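Local coordinates for malonyl CoA-acyl carrier protein transacylase (Clostridium perfringens, PDB 3PTW) that probably catalyses the transfer of malonyl groups from coenzyme A to acyl carrier protein, the step that supplies malonyl units for fatty acid synthesis, at residues Lys30-Arg35 with Asn70-Thr75; Lys34-Ala39 with Ile104-Gly109; Met131-Arg136 with Ile190-Ser195; Gly157-Ser162 with Pro197-Met202. All blocks are in the same frame, centred on the assembly; numbering follows the deposited sequence.

Contacts 1 and 2 start from the same helix, 27-40, with centres about 9 Å apart: it packs on helix 59-79 in contact 1 and on the start of helix 106-122 in contact 2, whose Phe106 also touches Met71 and Val32 of contact 1. Both close before contacts 3 and 4 open. These, centres about 11 Å apart, meet at Met131 and reach one four-stranded antiparallel sheet, their segments alternating along the chain. The two pairs lie on opposite sides of the chain's centre, contacts 1 and 3 about 32 Å apart between centres. They thus represent the helical part and the small ferredoxin-like subdomain, as in related transacylases, whose active site lies between subdomains.

Contact 1 of 4, residues Lys30-Arg35 with Asn70-Thr75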
# COMPACT_ATOMS: atom_id res chain seq x y z
N LYS A 30 1.75 -20.82 -7.18
CA LYS A 30 1.62 -21.12 -8.61
C LYS A 30 0.17 -20.91 -9.06
O LYS A 30 -0.09 -20.24 -10.07
CB LYS A 30 2.07 -22.57 -8.88
CG LYS A 30 2.48 -22.87 -10.34
CD LYS A 30 3.02 -24.30 -10.55
CE LYS A 30 4.50 -24.47 -10.15
NZ LYS A 30 4.73 -24.96 -8.74
N GLU A 31 -0.78 -21.45 -8.30
CA GLU A 31 -2.20 -21.38 -8.65
C GLU A 31 -2.73 -19.95 -8.67
O GLU A 31 -3.56 -19.59 -9.51
CB GLU A 31 -3.02 -22.27 -7.70
CG GLU A 31 -4.53 -22.26 -7.93
CD GLU A 31 -5.27 -23.34 -7.15
OE1 GLU A 31 -6.34 -23.79 -7.63
OE2 GLU A 31 -4.79 -23.77 -6.07
N VAL A 32 -2.23 -19.12 -7.74
CA VAL A 32 -2.65 -17.72 -7.69
C VAL A 32 -2.26 -16.96 -8.96
O VAL A 32 -3.03 -16.12 -9.45
CB VAL A 32 -2.15 -17.01 -6.42
CG1 VAL A 32 -2.27 -15.50 -6.57
CG2 VAL A 32 -2.95 -17.48 -5.22
N PHE A 33 -1.07 -17.25 -9.48
CA PHE A 33 -0.58 -16.61 -10.70
C PHE A 33 -1.40 -17.05 -11.91
O PHE A 33 -1.72 -16.24 -12.78
CB PHE A 33 0.92 -16.87 -10.92
CG PHE A 33 1.79 -15.85 -10.28
CD1 PHE A 33 2.25 -14.76 -11.01
CD2 PHE A 33 2.11 -15.94 -8.93
CE1 PHE A 33 3.04 -13.78 -10.41
CE2 PHE A 33 2.90 -14.97 -8.32
CZ PHE A 33 3.37 -13.88 -9.07
N LYS A 34 -1.73 -18.34 -11.94
CA LYS A 34 -2.59 -18.91 -12.97
C LYS A 34 -3.94 -18.18 -13.02
O LYS A 34 -4.40 -17.80 -14.09
CB LYS A 34 -2.79 -20.41 -12.72
CG LYS A 34 -2.06 -21.34 -13.68
CD LYS A 34 -0.55 -21.34 -13.48
CE LYS A 34 0.13 -22.18 -14.56
NZ LYS A 34 1.56 -21.80 -14.72
N ARG A 35 -4.53 -17.96 -11.86
CA ARG A 35 -5.83 -17.31 -11.75
C ARG A 35 -5.78 -15.83 -12.15
O ARG A 35 -6.75 -15.29 -12.70
CB ARG A 35 -6.36 -17.44 -10.32
CG ARG A 35 -6.83 -18.85 -9.95
CD ARG A 35 -6.97 -19.00 -8.44
NE ARG A 35 -7.94 -18.07 -7.86
CZ ARG A 35 -7.99 -17.72 -6.57
NH1 ARG A 35 -8.92 -16.87 -6.15
NH2 ARG A 35 -7.12 -18.21 -5.70
N ASN A 70 1.49 -10.30 -3.74
CA ASN A 70 1.00 -10.28 -2.35
C ASN A 70 0.10 -11.48 -2.02
O ASN A 70 0.21 -12.08 -0.95
CB ASN A 70 0.26 -8.96 -2.04
CG ASN A 70 1.20 -7.74 -2.00
OD1 ASN A 70 2.40 -7.87 -2.19
ND2 ASN A 70 0.64 -6.55 -1.76
N MET A 71 -0.77 -11.85 -2.96
CA MET A 71 -1.72 -12.95 -2.76
C MET A 71 -1.02 -14.32 -2.80
O MET A 71 -1.26 -15.17 -1.94
CB MET A 71 -2.83 -12.87 -3.81
CG MET A 71 -4.01 -13.82 -3.60
SD MET A 71 -4.94 -13.60 -2.06
CE MET A 71 -6.29 -14.74 -2.36
N ALA A 72 -0.14 -14.50 -3.78
CA ALA A 72 0.65 -15.72 -3.91
C ALA A 72 1.45 -16.03 -2.63
O ALA A 72 1.51 -17.17 -2.22
CB ALA A 72 1.60 -15.61 -5.11
N ILE A 73 2.02 -15.00 -2.02
CA ILE A 73 2.74 -15.14 -0.75
C ILE A 73 1.80 -15.41 0.44
O ILE A 73 2.04 -16.32 1.25
CB ILE A 73 3.62 -13.89 -0.46
CG1 ILE A 73 4.74 -13.77 -1.51
CG2 ILE A 73 4.22 -13.95 0.98
CD1 ILE A 73 5.44 -12.41 -1.54
N LEU A 74 0.74 -14.61 0.53
CA LEU A 74 -0.27 -14.79 1.56
C LEU A 74 -0.85 -16.22 1.60
O LEU A 74 -1.05 -16.79 2.68
CB LEU A 74 -1.40 -13.79 1.36
CG LEU A 74 -2.66 -13.98 2.21
CD1 LEU A 74 -2.35 -13.81 3.70
CD2 LEU A 74 -3.75 -13.01 1.76
N THR A 75 -1.16 -16.77 0.42
CA THR A 75 -1.79 -18.09 0.32
C THR A 75 -0.88 -19.17 0.91
O THR A 75 -1.35 -20.06 1.60
CB THR A 75 -2.14 -18.49 -1.16
OG1 THR A 75 -2.76 -17.38 -1.83
CG2 THR A 75 -3.11 -19.65 -1.20
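The ring of Phe33 meets the methyl of Ala72 obliquely, with Phe33 CE2 3.5 Å from Ala72 CB. It is the one flat group of this contact. Outside the two segments the ring also touches Phe49, at about 45°, Thr68 and Thr69 of helix 59-79, and Glu45 and Cys48 of helix 44-49. Beside it Val32 presents both of its methyls. CG1, anti to the backbone N (chi1 165°), lies 3.6 Å from Ala72 N and 3.8 Å from Met71 CG. CG2, beside the backbone N, reaches Thr75, at 3.4 Å from OG1. Val32 and Met71 cross at about a right angle, and Phe106 of helix 106-122 touches both. The backbones approach most closely at Val32 and Ala72, whose CA atoms are 5.4 Å apart; the small Ala72 lets the helices, running nearly antiparallel at 148°, come to 8.6 Å between axes. Thr75 turns its hydroxyl back onto its own helix, OG1 donating to Met71 O at 2.7 Å from above the carbonyl plane, an oxygen that also accepts Thr75 N. Thr75 OG1 thus gives its proton to Met71 O, and towards Val32 CG2 it makes only a packing contact. Between the two segments the contact is apolar packing; the helices are also tied by a hydrogen bond of Ser29 OG to Ala72 O.

Contact 2 of 4, residues Lys34-Ala39 with Ile104-Gly109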
# COMPACT_ATOMS: atom_id res chain seq x y z
N LYS A 34 -1.73 -18.34 -11.94
CA LYS A 34 -2.59 -18.91 -12.97
C LYS A 34 -3.94 -18.18 -13.02
O LYS A 34 -4.40 -17.80 -14.09
CB LYS A 34 -2.79 -20.41 -12.72
CG LYS A 34 -2.06 -21.34 -13.68
CD LYS A 34 -0.55 -21.34 -13.48
CE LYS A 34 0.13 -22.18 -14.56
NZ LYS A 34 1.56 -21.80 -14.72
N ARG A 35 -4.53 -17.96 -11.86
CA ARG A 35 -5.83 -17.31 -11.75
C ARG A 35 -5.78 -15.83 -12.15
O ARG A 35 -6.75 -15.29 -12.70
CB ARG A 35 -6.36 -17.44 -10.32
CG ARG A 35 -6.83 -18.85 -9.95
CD ARG A 35 -6.97 -19.00 -8.44
NE ARG A 35 -7.94 -18.07 -7.86
CZ ARG A 35 -7.99 -17.72 -6.57
NH1 ARG A 35 -8.92 -16.87 -6.15
NH2 ARG A 35 -7.12 -18.21 -5.70
N SER A 36 -4.66 -15.17 -11.86
CA SER A 36 -4.50 -13.76 -12.16
C SER A 36 -4.39 -13.59 -13.67
O SER A 36 -5.02 -12.70 -14.26
CB SER A 36 -3.26 -13.18 -11.46
OG SER A 36 -3.16 -11.79 -11.71
N SER A 37 -3.60 -14.46 -14.28
CA SER A 37 -3.48 -14.51 -15.72
C SER A 37 -4.83 -14.74 -16.39
O SER A 37 -5.19 -14.01 -17.31
CB SER A 37 -2.48 -15.58 -16.15
OG SER A 37 -1.19 -15.20 -15.75
N GLU A 38 -5.57 -15.75 -15.92
CA GLU A 38 -6.90 -16.03 -16.45
C GLU A 38 -7.82 -14.82 -16.32
O GLU A 38 -8.51 -14.47 -17.27
CB GLU A 38 -7.54 -17.25 -15.78
CG GLU A 38 -7.04 -18.61 -16.28
CD GLU A 38 -7.34 -18.87 -17.76
OE1 GLU A 38 -6.83 -19.88 -18.29
OE2 GLU A 38 -8.08 -18.08 -18.40
N ALA A 39 -7.81 -14.17 -15.16
CA ALA A 39 -8.70 -13.05 -14.92
C ALA A 39 -8.36 -11.83 -15.80
O ALA A 39 -9.26 -11.16 -16.30
CB ALA A 39 -8.71 -12.67 -13.44
N ILE A 104 -13.60 -8.48 -0.93
CA ILE A 104 -13.42 -8.45 -2.37
C ILE A 104 -12.76 -9.76 -2.78
O ILE A 104 -11.87 -10.26 -2.11
CB ILE A 104 -12.58 -7.21 -2.83
CG1 ILE A 104 -13.28 -5.89 -2.43
CG2 ILE A 104 -12.38 -7.23 -4.34
CD1 ILE A 104 -12.41 -4.62 -2.62
N ASN A 105 -13.25 -10.30 -3.87
CA ASN A 105 -12.72 -11.50 -4.49
C ASN A 105 -11.36 -11.19 -5.14
O ASN A 105 -11.14 -10.08 -5.63
CB ASN A 105 -13.77 -11.98 -5.51
CG ASN A 105 -13.25 -13.00 -6.46
OD1 ASN A 105 -13.08 -12.72 -7.64
ND2 ASN A 105 -13.02 -14.22 -5.97
N PHE A 106 -10.44 -12.15 -5.12
CA PHE A 106 -9.14 -11.98 -5.76
C PHE A 106 -9.21 -11.57 -7.25
O PHE A 106 -8.63 -10.55 -7.64
CB PHE A 106 -8.25 -13.22 -5.58
CG PHE A 106 -6.97 -13.16 -6.38
CD1 PHE A 106 -5.98 -12.23 -6.08
CD2 PHE A 106 -6.77 -14.03 -7.46
CE1 PHE A 106 -4.81 -12.16 -6.83
CE2 PHE A 106 -5.60 -13.97 -8.21
CZ PHE A 106 -4.62 -13.03 -7.89
N GLU A 107 -9.91 -12.36 -8.08
CA GLU A 107 -10.08 -12.04 -9.51
C GLU A 107 -10.62 -10.62 -9.74
O GLU A 107 -10.15 -9.92 -10.63
CB GLU A 107 -10.97 -13.07 -10.22
CG GLU A 107 -10.31 -14.41 -10.49
CD GLU A 107 -10.45 -15.40 -9.35
OE1 GLU A 107 -10.49 -16.62 -9.63
OE2 GLU A 107 -10.52 -14.98 -8.16
N ASP A 108 -11.59 -10.21 -8.94
CA ASP A 108 -12.14 -8.86 -9.01
C ASP A 108 -11.11 -7.85 -8.51
O ASP A 108 -10.98 -6.76 -9.06
CB ASP A 108 -13.43 -8.75 -8.21
CG ASP A 108 -14.53 -9.63 -8.76
OD1 ASP A 108 -14.45 -10.07 -9.93
OD2 ASP A 108 -15.49 -9.90 -8.01
N GLY A 109 -10.37 -8.25 -7.48
CA GLY A 109 -9.27 -7.44 -6.97
C GLY A 109 -8.28 -7.09 -8.06
O GLY A 109 -8.05 -5.92 -8.34
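Arg35 and Glu107 form a salt bridge of one regular and one weak hydrogen bond on the flank of a helix-helix contact, where helix 27-40 meets the capped N-terminal turn of helix 106-122 in the helical part of the acyltransferase fold. Asn105 is the N-cap of helix 106-122, its OD1 accepting Asp108 N at 3.2 Å from above its carbonyl plane. In the bridge, NH1 of Arg35 donates to OE2 of Glu107 at 3.2 Å, meeting the carboxylate from above its plane, while NE gives OE1 a straight but weak bond of 3.4 Å. Guanidinium and carboxylate planes stand 56° apart, so the pairing is not the flat, coplanar one of two parallel bonds. One face of the guanidinium is covered near its rim by CD2 of Phe106, with the two planes steeply inclined at 69°. The ring continues onto Ser36, its CZ 3.8 Å from Ser36 CB; the hydroxyl of Ser36 is taken up by Thr68 of helix 59-79. The first torsion of Glu107 sets its CG 3.8 Å from Ala39 CB, and the bend at chi2 (88°) then swings the carboxylate to Arg35. Apolar and charged parts thus sit side by side: the aliphatic stem of Glu107 on Ala39, its polar end on Arg35. Asn105 adds a further hold on the carboxylate, its ND2 donating weakly to the same OE2 that receives NH1.

Contact 3 of 4, residues Met131-Arg136 with Ile190-Ser195; sequences MVAVLR and IKLPVS
Leu192 leans over Met131 and Ala133 of the neighbouring strand. Its CB starts 3.4 Å from Met131 O; CG, anti to the carbonyl carbon (chi1 -66°), lies 3.7 Å from Ala133 N. From there the branches divide, CD1 going to Met131 CB at 4.0 Å and CD2 to Ala133 CB at 3.8 Å. Val167 of strand 165-169 also touches this side chain. The backbones run antiparallel: Ala133 and Ile190 form a hydrogen-bonded pair, with Ala133 N donating to Ile190 O in the carbonyl plane and Ile190 N returning a bond to Ala133 O at 2.9 Å. Val132 and Lys191 make the next, non-hydrogen-bonded pair, and Leu192 N then donates to Met131 O, also at 2.9 Å. Ile190 O also meets Val132 CA, at 3.3 Å, in a CA-H...O contact. Ile190 CB lies 4.1 Å from Ala133 CB, and its CD1 nears Leu135 CD1. Past Leu192 the chain turns at Pro193, the centre of an inverse gamma turn, and Val194 returns toward Met131. Strand 188-191 is an outer strand of the four-stranded antiparallel sheet, consistent with the ferredoxin-like subdomain of this family. One face carries Met131, Ala133, Ile190 and Leu192; from the other, Val132 packs on Leu175 and Met179 of helix 172-184. Backbone bonds therefore set the register of the edge strand, with apolar contacts from Leu192 and Ile190 to Met131 and Ala133 on one face.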
# COMPACT_ATOMS: atom_id res chain seq x y z
N MET A 131 5.22 14.66 -6.55
CA MET A 131 5.20 14.36 -5.13
C MET A 131 6.54 14.70 -4.50
O MET A 131 7.59 14.61 -5.16
CB MET A 131 4.85 12.89 -4.89
CG MET A 131 3.46 12.50 -5.43
SD MET A 131 3.12 10.74 -5.24
CE MET A 131 2.41 10.75 -3.58
N VAL A 132 6.49 15.11 -3.23
CA VAL A 132 7.69 15.52 -2.51
C VAL A 132 7.76 14.85 -1.14
O VAL A 132 6.83 14.99 -0.32
CB VAL A 132 7.76 17.07 -2.38
CG1 VAL A 132 8.94 17.48 -1.50
CG2 VAL A 132 7.87 17.72 -3.76
N ALA A 133 8.85 14.13 -0.90
CA ALA A 133 9.16 13.59 0.43
C ALA A 133 9.53 14.74 1.38
O ALA A 133 10.31 15.63 1.02
CB ALA A 133 10.30 12.56 0.36
N VAL A 134 8.97 14.73 2.58
CA VAL A 134 9.21 15.79 3.57
C VAL A 134 9.78 15.14 4.84
O VAL A 134 9.14 14.28 5.44
CB VAL A 134 7.93 16.59 3.89
CG1 VAL A 134 8.18 17.63 4.99
CG2 VAL A 134 7.39 17.28 2.64
N LEU A 135 10.99 15.55 5.23
CA LEU A 135 11.68 14.94 6.36
C LEU A 135 11.78 15.88 7.55
O LEU A 135 11.89 17.09 7.38
CB LEU A 135 13.08 14.48 5.94
CG LEU A 135 13.23 13.42 4.83
CD1 LEU A 135 14.68 13.02 4.71
CD2 LEU A 135 12.38 12.21 5.13
N ARG A 136 11.72 15.30 8.75
CA ARG A 136 11.97 16.02 10.02
C ARG A 136 10.98 17.16 10.28
O ARG A 136 11.36 18.23 10.81
CB ARG A 136 13.40 16.58 10.03
CG ARG A 136 14.18 16.30 11.31
CD ARG A 136 15.39 15.40 11.05
NE ARG A 136 16.04 15.64 9.75
CZ ARG A 136 16.64 16.78 9.39
NH1 ARG A 136 17.19 16.88 8.19
NH2 ARG A 136 16.67 17.82 10.21
N ILE A 190 12.56 16.32 -0.60
CA ILE A 190 13.11 15.63 -1.77
C ILE A 190 12.01 15.49 -2.81
O ILE A 190 10.96 14.94 -2.52
CB ILE A 190 13.62 14.20 -1.43
CG1 ILE A 190 14.41 14.17 -0.12
CG2 ILE A 190 14.46 13.62 -2.62
CD1 ILE A 190 14.64 12.76 0.42
N LYS A 191 12.26 16.00 -4.01
CA LYS A 191 11.33 15.76 -5.10
C LYS A 191 11.40 14.28 -5.48
O LYS A 191 12.46 13.78 -5.85
CB LYS A 191 11.63 16.66 -6.30
CG LYS A 191 10.55 16.61 -7.37
CD LYS A 191 11.06 17.13 -8.72
CE LYS A 191 10.06 16.81 -9.83
NZ LYS A 191 10.33 17.63 -11.05
N LEU A 192 10.28 13.59 -5.35
CA LEU A 192 10.21 12.18 -5.68
C LEU A 192 10.22 12.00 -7.20
O LEU A 192 9.85 12.93 -7.93
CB LEU A 192 8.98 11.53 -5.04
CG LEU A 192 8.99 11.45 -3.50
CD1 LEU A 192 7.70 10.84 -3.00
CD2 LEU A 192 10.19 10.65 -2.97
N PRO A 193 10.68 10.83 -7.69
CA PRO A 193 10.76 10.62 -9.13
C PRO A 193 9.45 9.99 -9.66
O PRO A 193 9.46 8.92 -10.28
CB PRO A 193 11.95 9.67 -9.27
CG PRO A 193 11.92 8.85 -7.98
CD PRO A 193 11.14 9.64 -6.94
N VAL A 194 8.34 10.65 -9.37
CA VAL A 194 7.02 10.23 -9.83
C VAL A 194 6.47 11.40 -10.62
O VAL A 194 6.79 12.54 -10.31
CB VAL A 194 6.06 9.90 -8.65
CG1 VAL A 194 4.69 9.44 -9.16
CG2 VAL A 194 6.65 8.82 -7.74
N SER A 195 5.66 11.13 -11.63
CA SER A 195 5.08 12.22 -12.42
C SER A 195 3.57 12.42 -12.22
O SER A 195 2.93 13.12 -13.00
CB SER A 195 5.43 12.05 -13.91
OG SER A 195 5.16 10.73 -14.36

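Contact 4 of 4, residues Gly157-Ser162 with Pro197-Met202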
# COMPACT_ATOMS: atom_id res chain seq x y z
N GLY A 157 -1.26 17.38 1.88
CA GLY A 157 -0.63 16.18 2.44
C GLY A 157 -1.07 14.96 1.64
O GLY A 157 -2.24 14.85 1.28
N ALA A 158 -0.13 14.06 1.35
CA ALA A 158 -0.39 12.87 0.52
C ALA A 158 -0.14 11.55 1.29
O ALA A 158 -0.89 10.58 1.14
CB ALA A 158 0.46 12.92 -0.78
N ASN A 159 0.92 11.54 2.09
CA ASN A 159 1.25 10.38 2.94
C ASN A 159 1.75 10.82 4.30
O ASN A 159 2.46 11.82 4.42
CB ASN A 159 2.31 9.50 2.28
CG ASN A 159 1.93 9.06 0.88
OD1 ASN A 159 1.44 7.97 0.69
ND2 ASN A 159 2.13 9.93 -0.11
N TYR A 160 1.34 10.09 5.33
CA TYR A 160 1.86 10.26 6.69
C TYR A 160 2.34 8.87 7.10
O TYR A 160 1.57 8.02 7.53
CB TYR A 160 0.79 10.83 7.64
CG TYR A 160 0.40 12.24 7.24
CD1 TYR A 160 1.10 13.34 7.76
CD2 TYR A 160 -0.60 12.47 6.29
CE1 TYR A 160 0.77 14.65 7.37
CE2 TYR A 160 -0.93 13.77 5.89
CZ TYR A 160 -0.23 14.85 6.44
OH TYR A 160 -0.54 16.13 6.06
N ASN A 161 3.64 8.64 6.91
CA ASN A 161 4.17 7.29 6.97
C ASN A 161 4.82 6.91 8.29
O ASN A 161 4.72 5.76 8.72
CB ASN A 161 5.12 7.04 5.80
CG ASN A 161 4.41 7.12 4.44
OD1 ASN A 161 3.25 6.73 4.30
ND2 ASN A 161 5.11 7.62 3.45
N SER A 162 5.48 7.89 8.93
CA SER A 162 6.15 7.68 10.22
C SER A 162 6.60 9.05 10.76
O SER A 162 6.52 10.03 10.02
CB SER A 162 7.33 6.71 10.07
OG SER A 162 8.50 7.37 9.65
N PRO A 197 0.51 13.36 -9.20
CA PRO A 197 0.23 13.87 -7.85
C PRO A 197 -0.76 12.99 -7.08
O PRO A 197 -1.89 13.41 -6.80
CB PRO A 197 -0.37 15.25 -8.11
CG PRO A 197 -0.99 15.16 -9.45
CD PRO A 197 -0.20 14.14 -10.24
N PHE A 198 -0.32 11.77 -6.75
CA PHE A 198 -1.18 10.85 -6.03
C PHE A 198 -1.64 11.45 -4.70
O PHE A 198 -0.92 12.23 -4.06
CB PHE A 198 -0.47 9.51 -5.78
CG PHE A 198 -0.24 8.67 -7.01
CD1 PHE A 198 -0.95 8.89 -8.19
CD2 PHE A 198 0.67 7.61 -6.97
CE1 PHE A 198 -0.72 8.10 -9.32
CE2 PHE A 198 0.89 6.81 -8.09
CZ PHE A 198 0.19 7.05 -9.27
N HIS A 199 -2.86 11.10 -4.30
CA HIS A 199 -3.43 11.43 -3.00
C HIS A 199 -3.68 12.89 -2.70
O HIS A 199 -3.70 13.30 -1.53
CB HIS A 199 -2.62 10.76 -1.89
CG HIS A 199 -2.45 9.28 -2.09
ND1 HIS A 199 -3.50 8.39 -1.95
CD2 HIS A 199 -1.37 8.55 -2.42
CE1 HIS A 199 -3.06 7.17 -2.19
NE2 HIS A 199 -1.77 7.23 -2.48
N CYS A 200 -3.87 13.68 -3.75
CA CYS A 200 -4.43 15.03 -3.57
C CYS A 200 -5.67 15.19 -4.44
O CYS A 200 -6.00 14.33 -5.26
CB CYS A 200 -3.40 16.13 -3.86
SG CYS A 200 -2.97 16.32 -5.59
N SER A 201 -6.35 16.32 -4.25
CA SER A 201 -7.59 16.64 -4.96
C SER A 201 -7.45 16.62 -6.50
O SER A 201 -8.45 16.54 -7.21
CB SER A 201 -8.09 18.01 -4.49
OG SER A 201 -7.27 19.04 -5.01
N MET A 202 -6.22 16.69 -7.01
CA MET A 202 -6.01 16.65 -8.46
C MET A 202 -6.38 15.31 -9.07
O MET A 202 -6.55 15.21 -10.28
CB MET A 202 -4.56 17.00 -8.82
CG MET A 202 -4.20 18.45 -8.53
SD MET A 202 -2.44 18.74 -8.72
CE MET A 202 -2.32 18.88 -10.51
O HOH W 1 -4.74 15.28 0.02
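His199 and Ala158 bury the most surface here, with a smaller share from Asn159. The backbones come closest between the first two, whose CA atoms are 4.9 Å apart. His199 is the third residue of the type II turn from Pro197 to Cys200, and its positive phi (66°) belongs to that position. Its CB rests 3.5 Å from Ala158 O and 3.9 Å from Ala158 CB, while Ala158 CB also touches Phe198 O at 3.6 Å. The first torsion (chi1 -53°) sets CG beside the backbone N, and the ring lies near Ala158 O and, more remotely, Asn159 OD1, both approaching it obliquely, the latter 4.2 Å from His199 CD2. No direct hydrogen bond joins the segments. A water lies between the backbone oxygens, 2.8 Å from Gly157 O and 2.7 Å from His199 O, although other acceptors compete for its protons. The ND1 of His199 is bonded to Gln248 O, and the imidazole touches Ser91 in what looks like a nucleophile elbow; this is consistent with the Ser-His pair of FabD-type transacylases. Strand 155-162, an outer strand of the antiparallel sheet, has a classic beta bulge, Ala158 and Asn159 both facing Val167 of strand 165-169, and Met131 of strand 129-135 touches both residues. Against this strand lies the loop that leads from strand 188-191 to helix 204-214.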